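Local structure of inactive dihydroorotase-like domain (Chaetomium thermophilum, 5NNL) at residues I78-S89 against Q114-W122; D241-V251 against I284-V292. The protein is a catalytically inactive dihydroorotase-like domain, probably with the barrel fold of the amidohydrolase superfamily. All coordinates share one frame; numbering follows the deposited sequence.

Contact 1 (I78-S89 against Q114-W122)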
ATOM      1  N   ILE A  78      -1.583   6.285  11.443  1.00 34.21           N
ATOM      2  CA  ILE A  78      -2.579   7.185  12.013  1.00 36.77           C
ATOM      3  C   ILE A  78      -2.847   8.334  11.050  1.00 34.89           C
ATOM      4  O   ILE A  78      -1.928   8.846  10.402  1.00 35.89           O
ATOM      5  CB  ILE A  78      -2.131   7.712  13.390  1.00 34.53           C
ATOM      6  CG1 ILE A  78      -3.244   8.547  14.015  1.00 38.36           C
ATOM      7  CG2 ILE A  78      -0.831   8.513  13.275  1.00 36.02           C
ATOM      8  CD1 ILE A  78      -3.267   8.465  15.541  1.00 40.79           C
ATOM      9  N   THR A  79      -4.112   8.743  10.979  1.00 35.89           N
ATOM     10  CA  THR A  79      -4.565   9.785  10.069  1.00 35.76           C
ATOM     11  C   THR A  79      -4.504  11.157  10.725  1.00 40.22           C
ATOM     12  O   THR A  79      -4.896  11.326  11.884  1.00 40.22           O
ATOM     13  CB  THR A  79      -6.005   9.518   9.631  1.00 38.19           C
ATOM     14  OG1 THR A  79      -6.174   8.122   9.371  1.00 39.77           O
ATOM     15  CG2 THR A  79      -6.352  10.312   8.387  1.00 40.60           C
ATOM     16  N   ALA A  80      -4.037  12.138   9.964  1.00 39.77           N
ATOM     17  CA  ALA A  80      -4.040  13.514  10.424  1.00 41.81           C
ATOM     18  C   ALA A  80      -5.408  14.143  10.197  1.00 43.99           C
ATOM     19  O   ALA A  80      -6.122  13.815   9.245  1.00 42.67           O
ATOM     20  CB  ALA A  80      -2.966  14.325   9.698  1.00 37.17           C
ATOM     21  N   THR A  81      -5.769  15.059  11.092  1.00 44.59           N
ATOM     22  CA  THR A  81      -6.993  15.839  10.970  1.00 43.78           C
ATOM     23  C   THR A  81      -6.652  17.281  11.321  1.00 44.14           C
ATOM     24  O   THR A  81      -5.480  17.644  11.466  1.00 41.07           O
ATOM     25  CB  THR A  81      -8.120  15.287  11.858  1.00 50.14           C
ATOM     26  OG1 THR A  81      -7.819  15.529  13.238  1.00 48.84           O
ATOM     27  CG2 THR A  81      -8.325  13.794  11.629  1.00 46.24           C
ATOM     28  N   SER A  82      -7.695  18.103  11.465  1.00 48.55           N
ATOM     29  CA  SER A  82      -7.508  19.531  11.706  1.00 48.68           C
ATOM     30  C   SER A  82      -6.963  19.805  13.107  1.00 50.36           C
ATOM     31  O   SER A  82      -6.149  20.717  13.293  1.00 50.82           O
ATOM     32  CB  SER A  82      -8.833  20.267  11.498  1.00 48.04           C
ATOM     33  OG  SER A  82      -9.940  19.386  11.572  1.00 52.81           O
ATOM     34  N   ASP A  83      -7.404  19.033  14.103  1.00 49.84           N
ATOM     35  CA  ASP A  83      -7.035  19.249  15.499  1.00 52.60           C
ATOM     36  C   ASP A  83      -6.318  18.042  16.103  1.00 54.39           C
ATOM     37  O   ASP A  83      -6.313  17.876  17.327  1.00 55.30           O
ATOM     38  CB  ASP A  83      -8.279  19.585  16.326  1.00 54.22           C
ATOM     39  CG  ASP A  83      -9.459  18.696  15.989  1.00 55.67           C
ATOM     40  OD1 ASP A  83     -10.567  19.231  15.774  1.00 57.89           O
ATOM     41  OD2 ASP A  83      -9.274  17.465  15.913  1.00 54.82           O
ATOM     42  N   ASN A  84      -5.705  17.203  15.265  1.00 50.34           N
ATOM     43  CA  ASN A  84      -5.108  15.939  15.686  1.00 49.69           C
ATOM     44  C   ASN A  84      -3.668  16.064  16.166  1.00 48.63           C
ATOM     45  O   ASN A  84      -3.245  15.282  17.025  1.00 50.16           O
ATOM     46  CB  ASN A  84      -5.124  14.945  14.522  1.00 49.51           C
ATOM     47  CG  ASN A  84      -6.130  13.829  14.711  1.00 50.31           C
ATOM     48  OD1 ASN A  84      -7.202  14.034  15.287  1.00 54.11           O
ATOM     49  ND2 ASN A  84      -5.794  12.639  14.224  1.00 46.11           N
ATOM     50  N   ALA A  85      -2.905  17.016  15.623  1.00 45.55           N
ATOM     51  CA  ALA A  85      -1.449  16.984  15.738  1.00 49.41           C
ATOM     52  C   ALA A  85      -0.976  16.705  17.159  1.00 51.60           C
ATOM     53  O   ALA A  85       0.114  16.153  17.355  1.00 50.52           O
ATOM     54  CB  ALA A  85      -0.862  18.307  15.248  1.00 45.79           C
ATOM     55  N   ASN A  86      -1.786  17.054  18.158  1.00 54.10           N
ATOM     56  CA  ASN A  86      -1.369  16.921  19.549  0.50 53.49           C
ATOM     57  C   ASN A  86      -1.416  15.468  20.010  1.00 49.55           C
ATOM     58  O   ASN A  86      -0.396  14.890  20.397  1.00 49.54           O
ATOM     59  CB  ASN A  86      -2.247  17.801  20.449  0.50 54.43           C
ATOM     60  CG  ASN A  86      -3.721  17.767  20.056  0.50 54.26           C
ATOM     61  OD1 ASN A  86      -4.171  16.853  19.362  0.50 52.71           O
ATOM     62  ND2 ASN A  86      -4.478  18.773  20.496  0.50 56.78           N
ATOM     63  N   GLN A  87      -2.605  14.857  19.976  1.00 48.93           N
ATOM     64  CA  GLN A  87      -2.741  13.515  20.542  1.00 53.15           C
ATOM     65  C   GLN A  87      -1.982  12.472  19.727  1.00 53.58           C
ATOM     66  O   GLN A  87      -1.398  11.545  20.299  1.00 54.97           O
ATOM     67  CB  GLN A  87      -4.215  13.117  20.679  1.00 54.36           C
ATOM     68  CG  GLN A  87      -5.195  13.758  19.715  1.00 53.96           C
ATOM     69  CD  GLN A  87      -6.595  13.196  19.872  1.00 56.14           C
ATOM     70  OE1 GLN A  87      -6.820  12.271  20.656  1.00 62.05           O
ATOM     71  NE2 GLN A  87      -7.546  13.756  19.133  1.00 58.60           N
ATOM     72  N   ILE A  88      -1.970  12.595  18.398  1.00 51.62           N
ATOM     73  CA  ILE A  88      -1.315  11.559  17.604  1.00 49.93           C
ATOM     74  C   ILE A  88       0.193  11.590  17.827  1.00 49.32           C
ATOM     75  O   ILE A  88       0.871  10.567  17.665  1.00 48.65           O
ATOM     76  CB  ILE A  88      -1.684  11.701  16.114  1.00 51.25           C
ATOM     77  CG1 ILE A  88      -0.971  12.896  15.478  1.00 46.90           C
ATOM     78  CG2 ILE A  88      -3.199  11.818  15.957  1.00 48.89           C
ATOM     79  CD1 ILE A  88      -1.302  13.093  14.029  1.00 45.35           C
ATOM     80  N   SER A  89       0.742  12.743  18.226  1.00 50.55           N
ATOM     81  CA  SER A  89       2.176  12.834  18.494  1.00 51.72           C
ATOM     82  C   SER A  89       2.567  12.091  19.768  1.00 52.96           C
ATOM     83  O   SER A  89       3.650  11.498  19.827  1.00 52.21           O
ATOM     84  CB  SER A  89       2.603  14.300  18.590  1.00 52.74           C
ATOM     85  OG  SER A  89       3.460  14.520  19.697  1.00 55.02           O
ATOM     86  N   GLN A 114      -2.772  23.870   8.967  1.00 39.46           N
ATOM     87  CA  GLN A 114      -3.151  22.636   9.649  1.00 39.11           C
ATOM     88  C   GLN A 114      -2.113  21.544   9.426  1.00 38.13           C
ATOM     89  O   GLN A 114      -1.765  20.807  10.356  1.00 36.73           O
ATOM     90  CB  GLN A 114      -4.523  22.164   9.171  1.00 38.54           C
ATOM     91  CG  GLN A 114      -5.624  23.203   9.286  1.00 39.77           C
ATOM     92  CD  GLN A 114      -6.905  22.760   8.615  1.00 43.32           C
ATOM     93  OE1 GLN A 114      -7.449  21.701   8.930  1.00 43.48           O
ATOM     94  NE2 GLN A 114      -7.386  23.562   7.670  1.00 42.89           N
ATOM     95  N   VAL A 115      -1.609  21.422   8.197  1.00 36.87           N
ATOM     96  CA  VAL A 115      -0.586  20.422   7.916  1.00 38.19           C
ATOM     97  C   VAL A 115       0.726  20.804   8.590  1.00 38.22           C
ATOM     98  O   VAL A 115       1.462  19.939   9.079  1.00 36.56           O
ATOM     99  CB  VAL A 115      -0.421  20.242   6.394  1.00 36.36           C
ATOM    100  CG1 VAL A 115       0.767  19.337   6.070  1.00 34.97           C
ATOM    101  CG2 VAL A 115      -1.697  19.664   5.792  1.00 35.75           C
ATOM    102  N   GLU A 116       1.035  22.103   8.635  1.00 36.21           N
ATOM    103  CA  GLU A 116       2.264  22.549   9.285  1.00 40.58           C
ATOM    104  C   GLU A 116       2.303  22.124  10.745  1.00 41.02           C
ATOM    105  O   GLU A 116       3.374  21.796  11.267  1.00 40.67           O
ATOM    106  CB  GLU A 116       2.397  24.073   9.166  1.00 40.63           C
ATOM    107  CG  GLU A 116       3.478  24.707  10.050  1.00 40.73           C
ATOM    108  CD  GLU A 116       4.885  24.284   9.674  1.00 44.24           C
ATOM    109  OE1 GLU A 116       5.062  23.684   8.595  1.00 45.15           O
ATOM    110  OE2 GLU A 116       5.821  24.557  10.456  1.00 46.15           O
ATOM    111  N   ALA A 117       1.150  22.123  11.418  1.00 39.11           N
ATOM    112  CA  ALA A 117       1.109  21.729  12.822  1.00 40.22           C
ATOM    113  C   ALA A 117       1.628  20.307  13.003  1.00 41.36           C
ATOM    114  O   ALA A 117       2.475  20.046  13.865  1.00 42.42           O
ATOM    115  CB  ALA A 117      -0.318  21.865  13.359  1.00 38.96           C
ATOM    116  N   HIS A 118       1.144  19.374  12.177  1.00 43.27           N
ATOM    117  CA  HIS A 118       1.629  17.999  12.246  1.00 38.42           C
ATOM    118  C   HIS A 118       3.120  17.924  11.948  1.00 41.14           C
ATOM    119  O   HIS A 118       3.861  17.207  12.630  1.00 41.12           O
ATOM    120  CB  HIS A 118       0.840  17.121  11.275  1.00 39.61           C
ATOM    121  CG  HIS A 118      -0.617  17.018  11.601  1.00 39.26           C
ATOM    122  ND1 HIS A 118      -1.134  16.016  12.396  1.00 41.18           N
ATOM    123  CD2 HIS A 118      -1.669  17.788  11.238  1.00 39.90           C
ATOM    124  CE1 HIS A 118      -2.441  16.175  12.508  1.00 43.68           C
ATOM    125  NE2 HIS A 118      -2.791  17.243  11.813  1.00 39.48           N
ATOM    126  N   PHE A 119       3.583  18.659  10.932  1.00 40.33           N
ATOM    127  CA  PHE A 119       5.014  18.696  10.643  1.00 39.86           C
ATOM    128  C   PHE A 119       5.820  19.199  11.836  1.00 42.43           C
ATOM    129  O   PHE A 119       6.975  18.796  12.019  1.00 42.71           O
ATOM    130  CB  PHE A 119       5.283  19.570   9.418  1.00 43.13           C
ATOM    131  CG  PHE A 119       5.249  18.820   8.124  1.00 37.36           C
ATOM    132  CD1 PHE A 119       4.046  18.444   7.558  1.00 36.91           C
ATOM    133  CD2 PHE A 119       6.423  18.496   7.473  1.00 41.27           C
ATOM    134  CE1 PHE A 119       4.014  17.757   6.367  1.00 37.75           C
ATOM    135  CE2 PHE A 119       6.401  17.811   6.281  1.00 40.24           C
ATOM    136  CZ  PHE A 119       5.194  17.439   5.724  1.00 38.30           C
ATOM    137  N   ASP A 120       5.236  20.085  12.649  1.00 44.36           N
ATOM    138  CA  ASP A 120       5.899  20.557  13.863  1.00 44.28           C
ATOM    139  C   ASP A 120       5.830  19.545  15.004  1.00 46.18           C
ATOM    140  O   ASP A 120       6.759  19.472  15.818  1.00 46.43           O
ATOM    141  CB  ASP A 120       5.273  21.877  14.321  1.00 44.81           C
ATOM    142  CG  ASP A 120       5.434  22.985  13.302  1.00 47.15           C
ATOM    143  OD1 ASP A 120       6.435  22.967  12.555  1.00 50.97           O
ATOM    144  OD2 ASP A 120       4.563  23.875  13.249  1.00 49.95           O
ATOM    145  N   ALA A 121       4.749  18.767  15.088  1.00 44.30           N
ATOM    146  CA  ALA A 121       4.511  17.866  16.209  1.00 40.99           C
ATOM    147  C   ALA A 121       4.979  16.437  15.955  1.00 43.44           C
ATOM    148  O   ALA A 121       5.089  15.659  16.909  1.00 44.05           O
ATOM    149  CB  ALA A 121       3.018  17.849  16.549  1.00 42.21           C
ATOM    150  N   TRP A 122       5.260  16.073  14.706  1.00 43.51           N
ATOM    151  CA  TRP A 122       5.566  14.686  14.372  1.00 41.48           C
ATOM    152  C   TRP A 122       7.076  14.474  14.287  1.00 42.34           C
ATOM    153  O   TRP A 122       7.791  15.339  13.775  1.00 41.73           O
ATOM    154  CB  TRP A 122       4.913  14.314  13.039  1.00 44.13           C
ATOM    155  CG  TRP A 122       5.060  12.877  12.630  1.00 40.22           C
ATOM    156  CD1 TRP A 122       5.945  12.373  11.725  1.00 43.25           C
ATOM    157  CD2 TRP A 122       4.284  11.763  13.095  1.00 40.09           C
ATOM    158  NE1 TRP A 122       5.771  11.017  11.597  1.00 43.21           N
ATOM    159  CE2 TRP A 122       4.760  10.617  12.432  1.00 40.74           C
ATOM    160  CE3 TRP A 122       3.237  11.627  14.010  1.00 44.26           C
ATOM    161  CZ2 TRP A 122       4.227   9.348  12.656  1.00 41.36           C
ATOM    162  CZ3 TRP A 122       2.706  10.366  14.231  1.00 44.06           C
ATOM    163  CH2 TRP A 122       3.203   9.244  13.556  1.00 40.97           C
TER

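Contact 2 (D241-V251 against I284-V292)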
ATOM      1  N   ASP A 241      -3.923 -10.449  -6.993  1.00 34.00           N
ATOM      2  CA  ASP A 241      -3.801 -10.014  -8.383  1.00 36.35           C
ATOM      3  C   ASP A 241      -2.512  -9.250  -8.643  1.00 32.37           C
ATOM      4  O   ASP A 241      -1.958  -9.316  -9.747  1.00 30.90           O
ATOM      5  CB  ASP A 241      -4.973  -9.100  -8.751  1.00 38.70           C
ATOM      6  CG  ASP A 241      -6.208  -9.861  -9.158  1.00 43.99           C
ATOM      7  OD1 ASP A 241      -6.147 -11.109  -9.223  1.00 49.59           O
ATOM      8  OD2 ASP A 241      -7.240  -9.204  -9.415  1.00 38.59           O
ATOM      9  N   ALA A 242      -2.038  -8.497  -7.650  1.00 32.08           N
ATOM     10  CA  ALA A 242      -1.066  -7.443  -7.912  1.00 29.45           C
ATOM     11  C   ALA A 242       0.225  -8.005  -8.494  1.00 31.38           C
ATOM     12  O   ALA A 242       0.667  -7.586  -9.571  1.00 30.56           O
ATOM     13  CB  ALA A 242      -0.792  -6.662  -6.629  1.00 30.52           C
ATOM     14  N   LEU A 243       0.840  -8.958  -7.807  1.00 31.33           N
ATOM     15  CA  LEU A 243       2.158  -9.420  -8.224  1.00 31.60           C
ATOM     16  C   LEU A 243       2.082 -10.133  -9.572  1.00 29.17           C
ATOM     17  O   LEU A 243       2.925  -9.880 -10.443  1.00 28.82           O
ATOM     18  CB  LEU A 243       2.772 -10.321  -7.147  1.00 31.11           C
ATOM     19  CG  LEU A 243       4.180 -10.867  -7.389  1.00 30.40           C
ATOM     20  CD1 LEU A 243       5.174  -9.739  -7.559  1.00 29.81           C
ATOM     21  CD2 LEU A 243       4.589 -11.772  -6.229  1.00 29.54           C
ATOM     22  N   PRO A 244       1.105 -11.020  -9.797  1.00 29.91           N
ATOM     23  CA  PRO A 244       1.010 -11.646 -11.128  1.00 27.90           C
ATOM     24  C   PRO A 244       0.863 -10.642 -12.255  1.00 30.83           C
ATOM     25  O   PRO A 244       1.469 -10.827 -13.319  1.00 27.98           O
ATOM     26  CB  PRO A 244      -0.222 -12.550 -11.001  1.00 29.51           C
ATOM     27  CG  PRO A 244      -0.335 -12.837  -9.562  1.00 32.78           C
ATOM     28  CD  PRO A 244       0.169 -11.631  -8.838  1.00 29.93           C
ATOM     29  N   LEU A 245       0.061  -9.588 -12.061  1.00 28.24           N
ATOM     30  CA  LEU A 245      -0.012  -8.522 -13.055  1.00 29.78           C
ATOM     31  C   LEU A 245       1.374  -7.977 -13.368  1.00 30.39           C
ATOM     32  O   LEU A 245       1.719  -7.757 -14.535  1.00 28.66           O
ATOM     33  CB  LEU A 245      -0.927  -7.400 -12.559  1.00 30.52           C
ATOM     34  CG  LEU A 245      -2.436  -7.652 -12.603  1.00 29.85           C
ATOM     35  CD1 LEU A 245      -3.176  -6.605 -11.780  1.00 31.29           C
ATOM     36  CD2 LEU A 245      -2.940  -7.657 -14.037  1.00 32.54           C
ATOM     37  N   LEU A 246       2.189  -7.764 -12.332  1.00 27.16           N
ATOM     38  CA  LEU A 246       3.548  -7.276 -12.543  1.00 27.96           C
ATOM     39  C   LEU A 246       4.412  -8.327 -13.223  1.00 30.69           C
ATOM     40  O   LEU A 246       5.165  -8.015 -14.152  1.00 29.40           O
ATOM     41  CB  LEU A 246       4.169  -6.872 -11.209  1.00 29.33           C
ATOM     42  CG  LEU A 246       3.494  -5.708 -10.486  1.00 29.46           C
ATOM     43  CD1 LEU A 246       3.989  -5.625  -9.051  1.00 30.04           C
ATOM     44  CD2 LEU A 246       3.747  -4.405 -11.223  1.00 30.92           C
ATOM     45  N   LEU A 247       4.326  -9.576 -12.767  1.00 29.72           N
ATOM     46  CA  LEU A 247       5.148 -10.626 -13.353  1.00 33.71           C
ATOM     47  C   LEU A 247       4.722 -10.930 -14.781  1.00 32.86           C
ATOM     48  O   LEU A 247       5.558 -11.319 -15.604  1.00 35.30           O
ATOM     49  CB  LEU A 247       5.081 -11.879 -12.484  1.00 31.33           C
ATOM     50  CG  LEU A 247       5.572 -11.683 -11.048  1.00 32.51           C
ATOM     51  CD1 LEU A 247       5.433 -12.967 -10.266  1.00 30.04           C
ATOM     52  CD2 LEU A 247       7.013 -11.197 -11.009  1.00 34.22           C
ATOM     53  N   THR A 248       3.439 -10.761 -15.095  1.00 32.98           N
ATOM     54  CA  THR A 248       3.006 -10.865 -16.484  1.00 33.97           C
ATOM     55  C   THR A 248       3.674  -9.794 -17.337  1.00 35.04           C
ATOM     56  O   THR A 248       4.057 -10.052 -18.483  1.00 35.01           O
ATOM     57  CB  THR A 248       1.481 -10.758 -16.560  1.00 36.72           C
ATOM     58  OG1 THR A 248       0.891 -11.779 -15.743  1.00 32.73           O
ATOM     59  CG2 THR A 248       0.989 -10.917 -17.999  1.00 39.40           C
ATOM     60  N   ALA A 249       3.841  -8.588 -16.785  1.00 32.39           N
ATOM     61  CA  ALA A 249       4.545  -7.529 -17.502  1.00 35.72           C
ATOM     62  C   ALA A 249       6.036  -7.826 -17.613  1.00 35.86           C
ATOM     63  O   ALA A 249       6.676  -7.417 -18.588  1.00 36.63           O
ATOM     64  CB  ALA A 249       4.323  -6.186 -16.807  1.00 34.85           C
ATOM     65  N   VAL A 250       6.607  -8.521 -16.624  1.00 33.69           N
ATOM     66  CA  VAL A 250       8.000  -8.952 -16.714  1.00 35.89           C
ATOM     67  C   VAL A 250       8.169  -9.928 -17.871  1.00 37.02           C
ATOM     68  O   VAL A 250       9.081  -9.796 -18.694  1.00 34.94           O
ATOM     69  CB  VAL A 250       8.460  -9.582 -15.383  1.00 36.19           C
ATOM     70  CG1 VAL A 250       9.814 -10.285 -15.545  1.00 33.03           C
ATOM     71  CG2 VAL A 250       8.545  -8.530 -14.280  1.00 32.23           C
ATOM     72  N   VAL A 251       7.296 -10.934 -17.935  1.00 38.24           N
ATOM     73  CA  VAL A 251       7.356 -11.917 -19.011  1.00 39.43           C
ATOM     74  C   VAL A 251       7.146 -11.242 -20.360  1.00 39.87           C
ATOM     75  O   VAL A 251       7.742 -11.640 -21.368  1.00 40.74           O
ATOM     76  CB  VAL A 251       6.323 -13.032 -18.756  1.00 40.07           C
ATOM     77  CG1 VAL A 251       6.184 -13.952 -19.960  1.00 40.72           C
ATOM     78  CG2 VAL A 251       6.721 -13.832 -17.520  1.00 41.13           C
ATOM     79  N   ILE A 284       8.651 -18.291  -6.632  1.00 31.01           N
ATOM     80  CA  ILE A 284       7.678 -17.949  -7.662  1.00 30.69           C
ATOM     81  C   ILE A 284       8.019 -18.697  -8.941  1.00 30.48           C
ATOM     82  O   ILE A 284       9.161 -18.652  -9.413  1.00 29.44           O
ATOM     83  CB  ILE A 284       7.645 -16.430  -7.915  1.00 31.82           C
ATOM     84  CG1 ILE A 284       7.057 -15.719  -6.695  1.00 30.35           C
ATOM     85  CG2 ILE A 284       6.826 -16.092  -9.149  1.00 30.22           C
ATOM     86  CD1 ILE A 284       7.679 -14.403  -6.426  1.00 32.53           C
ATOM     87  N   GLU A 285       7.025 -19.382  -9.501  1.00 28.03           N
ATOM     88  CA  GLU A 285       7.117 -19.955 -10.841  1.00 31.72           C
ATOM     89  C   GLU A 285       6.695 -18.851 -11.804  1.00 30.57           C
ATOM     90  O   GLU A 285       5.511 -18.640 -12.069  1.00 30.29           O
ATOM     91  CB  GLU A 285       6.256 -21.208 -10.948  1.00 32.22           C
ATOM     92  CG  GLU A 285       6.795 -22.360 -10.090  1.00 36.83           C
ATOM     93  CD  GLU A 285       5.743 -23.380  -9.676  1.00 39.47           C
ATOM     94  OE1 GLU A 285       6.090 -24.577  -9.582  1.00 46.63           O
ATOM     95  OE2 GLU A 285       4.582 -22.995  -9.425  1.00 41.71           O
ATOM     96  N   LEU A 286       7.690 -18.125 -12.315  1.00 33.16           N
ATOM     97  CA  LEU A 286       7.433 -16.901 -13.070  1.00 33.55           C
ATOM     98  C   LEU A 286       6.673 -17.171 -14.363  1.00 38.44           C
ATOM     99  O   LEU A 286       5.907 -16.315 -14.821  1.00 39.43           O
ATOM    100  CB  LEU A 286       8.762 -16.207 -13.363  1.00 33.63           C
ATOM    101  CG  LEU A 286       8.746 -14.975 -14.262  1.00 39.62           C
ATOM    102  CD1 LEU A 286       7.866 -13.888 -13.676  1.00 37.40           C
ATOM    103  CD2 LEU A 286      10.164 -14.472 -14.462  1.00 40.43           C
ATOM    104  N   ASP A 287       6.860 -18.348 -14.960  1.00 37.70           N
ATOM    105  CA  ASP A 287       6.290 -18.668 -16.261  1.00 38.61           C
ATOM    106  C   ASP A 287       5.000 -19.469 -16.184  1.00 38.98           C
ATOM    107  O   ASP A 287       4.370 -19.692 -17.222  1.00 44.22           O
ATOM    108  CB  ASP A 287       7.300 -19.456 -17.103  1.00 40.36           C
ATOM    109  CG  ASP A 287       8.235 -18.560 -17.885  1.00 47.17           C
ATOM    110  OD1 ASP A 287       7.778 -17.505 -18.383  1.00 47.22           O
ATOM    111  OD2 ASP A 287       9.425 -18.918 -18.006  1.00 50.53           O
ATOM    112  N   ARG A 288       4.599 -19.917 -15.001  1.00 37.29           N
ATOM    113  CA  ARG A 288       3.406 -20.743 -14.897  1.00 38.28           C
ATOM    114  C   ARG A 288       2.164 -19.886 -15.098  1.00 39.33           C
ATOM    115  O   ARG A 288       1.975 -18.876 -14.411  1.00 37.87           O
ATOM    116  CB  ARG A 288       3.361 -21.446 -13.545  1.00 37.65           C
ATOM    117  CG  ARG A 288       2.290 -22.515 -13.476  1.00 43.11           C
ATOM    118  CD  ARG A 288       2.294 -23.245 -12.153  1.00 44.42           C
ATOM    119  NE  ARG A 288       1.106 -24.086 -12.018  1.00 51.18           N
ATOM    120  CZ  ARG A 288       0.699 -24.643 -10.881  1.00 52.89           C
ATOM    121  NH1 ARG A 288       1.379 -24.454  -9.757  1.00 50.50           N
ATOM    122  NH2 ARG A 288      -0.395 -25.390 -10.868  1.00 59.42           N
ATOM    123  N   ALA A 289       1.322 -20.285 -16.048  1.00 40.14           N
ATOM    124  CA  ALA A 289       0.062 -19.603 -16.287  1.00 39.94           C
ATOM    125  C   ALA A 289      -1.012 -20.104 -15.331  1.00 43.48           C
ATOM    126  O   ALA A 289      -0.958 -21.234 -14.834  1.00 41.92           O
ATOM    127  CB  ALA A 289      -0.399 -19.812 -17.730  1.00 39.97           C
ATOM    128  N   PHE A 290      -1.993 -19.245 -15.076  1.00 43.76           N
ATOM    129  CA  PHE A 290      -3.133 -19.600 -14.246  1.00 42.21           C
ATOM    130  C   PHE A 290      -4.268 -18.641 -14.561  1.00 44.97           C
ATOM    131  O   PHE A 290      -4.037 -17.475 -14.892  1.00 46.41           O
ATOM    132  CB  PHE A 290      -2.790 -19.546 -12.755  1.00 42.83           C
ATOM    133  CG  PHE A 290      -2.702 -18.151 -12.204  1.00 40.39           C
ATOM    134  CD1 PHE A 290      -1.547 -17.403 -12.355  1.00 40.16           C
ATOM    135  CD2 PHE A 290      -3.774 -17.589 -11.534  1.00 42.63           C
ATOM    136  CE1 PHE A 290      -1.466 -16.122 -11.851  1.00 38.58           C
ATOM    137  CE2 PHE A 290      -3.696 -16.309 -11.026  1.00 41.51           C
ATOM    138  CZ  PHE A 290      -2.541 -15.574 -11.185  1.00 34.91           C
ATOM    139  N   ALA A 291      -5.492 -19.143 -14.457  1.00 42.69           N
ATOM    140  CA  ALA A 291      -6.675 -18.328 -14.676  1.00 46.74           C
ATOM    141  C   ALA A 291      -7.043 -17.618 -13.382  1.00 48.21           C
ATOM    142  O   ALA A 291      -7.190 -18.258 -12.336  1.00 47.59           O
ATOM    143  CB  ALA A 291      -7.843 -19.188 -15.157  1.00 48.04           C
ATOM    144  N   VAL A 292      -7.182 -16.299 -13.453  1.00 47.22           N
ATOM    145  CA  VAL A 292      -7.609 -15.532 -12.287  1.00 48.48           C
ATOM    146  C   VAL A 292      -8.908 -16.163 -11.802  1.00 52.95           C
ATOM    147  O   VAL A 292      -9.883 -16.227 -12.567  1.00 54.62           O
ATOM    148  CB  VAL A 292      -7.786 -14.041 -12.613  1.00 46.19           C
ATOM    149  CG1 VAL A 292      -8.231 -13.277 -11.372  1.00 47.40           C
ATOM    150  CG2 VAL A 292      -6.492 -13.458 -13.151  1.00 46.56           C
TER

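Contact 1 (I78-S89 against Q114-W122)
His118 is gripped by the segment 78-89 on both faces and along its edge, and it shows how one imidazole can organise the meeting of a loop with a helix. Over one face lies Ala80 CB, displaced toward the rim; over the opposite face the methyl of Ala85 sits above the centre, 3.7 Å from CB to the centroid of the His118 ring. Both are CH-pi contacts. At the edge, His118 NE2 donates to Thr81 O at 2.7 Å, and the N-H...O angle of 161° makes the bond fairly straight. The oxygen lies close to the ring plane and the donor in the carbonyl plane, which, with the methyls on the two faces, probably restricts the ring's rotation. Farther round the rim Ile88 CD1 approaches His118 ND1 to 3.4 Å. ND1 is buried here without a polar partner, consistent with a neutral imidazole protonated on NE2. A chi1 of -63° swings CG to the side of the backbone N, and a chi2 of -92° turns the ring's faces to Ala80 and Ala85.

In the fold, the loop leaving parallel strand 73-79 and helix 85-89 pack on helix 111-121 at the periphery of the barrel expected for a dihydroorotase-like domain. The axes of 85-89 and 114-121 run roughly parallel, 9.3 Å apart at their closest. Ala85 CB reaches the methyls of both Ala117 and Ala121 at 4.1 Å.

Farther out, Ile78 and Ala80 are backbone-bonded to Phe99 of strand 98-100. Asn84 ND2 bonds to Ser54 O and weakly to Thr79 O, near Thr81. Trp122 CZ3 meets Ile78 CG2 obliquely and has Ile88 O at its edge; its NE1 bonds to Lys126 O. Gln114 OE1 rests against Ser82 CB, while Gln114 NE2 bonds to Ser106 O.

Contact 2 (D241-V251 against I284-V292)
Leu247 meets both Ile284 and Leu286, and traced outward it illustrates how a helix side chain can divide its branches between a strand residue and the turn that follows it. Its CB already touches Leu286 CD1 at 3.6 Å, and Leu247 CG remains close to the same methyl. At the fork the branches part: CD2 stays near Leu286 CD1, whereas Leu247 CD1 turns to Ile284 CG2, 3.6 Å away. A chi1 of -60° turns CG to the strand side, and a chi2 of 179° sends CD1 on in an extended line to Ile284, leaving CD2 beside Leu286. In both pairs the side chains meet at a slant.

Leu286 sits in a type I turn from Glu285 to Arg288, at which strand 281-291 bends round a corner, and its backbone is bonded to Arg2. The turn presents the leucine to helix 242-251, one of the outer helices of the barrel-like domain, so that helix and strand are joined by apolar side chains. One turn of the helix on, Val251 CG2 packs on Leu286 CG at 4.0 Å and lies near Asp287 OD1, while the carboxylate of Asp287 forms a salt bridge with Arg2 through OD2.

Toward the helix start, Leu243 CD2 meets Ile284 CD1 tip to tip at 4.1 Å. Pro244 CB stands in the plane of the Phe290 ring, at its edge, 3.8 Å from Phe290 CZ. Pro244 O accepts from both Thr248 N and Thr248 OG1, the hydroxyl donating from above the carbonyl plane at 2.7 Å. Asp241 OD1 lies against Val292 CG1, and Asp241 OD2 is bonded to Ser299 OG and Tyr182 OH.

Overall arrangement
Read from the N terminus, the chain passes through strands 3-11, 13-14 and 39-44 and reaches contact 1 at the end of strand 73-79. Contact 1 closes a loop of 24 residues, which carries strand 98-100. The strands and helices that follow run on to helix 242-251, where contact 2 opens. It closes a loop of 32 residues, holding helix 257-271, on strand 281-291, the strand that pairs with 3-11 and so brings a late part of the chain back to its beginning. The two loops are in series and neither encloses the other. The centres of contact 1 and contact 2 are about 41 Å apart, on opposite sides of the chain's centre. The nearest atoms of contact 1 and contact 2 are about 22 Å apart.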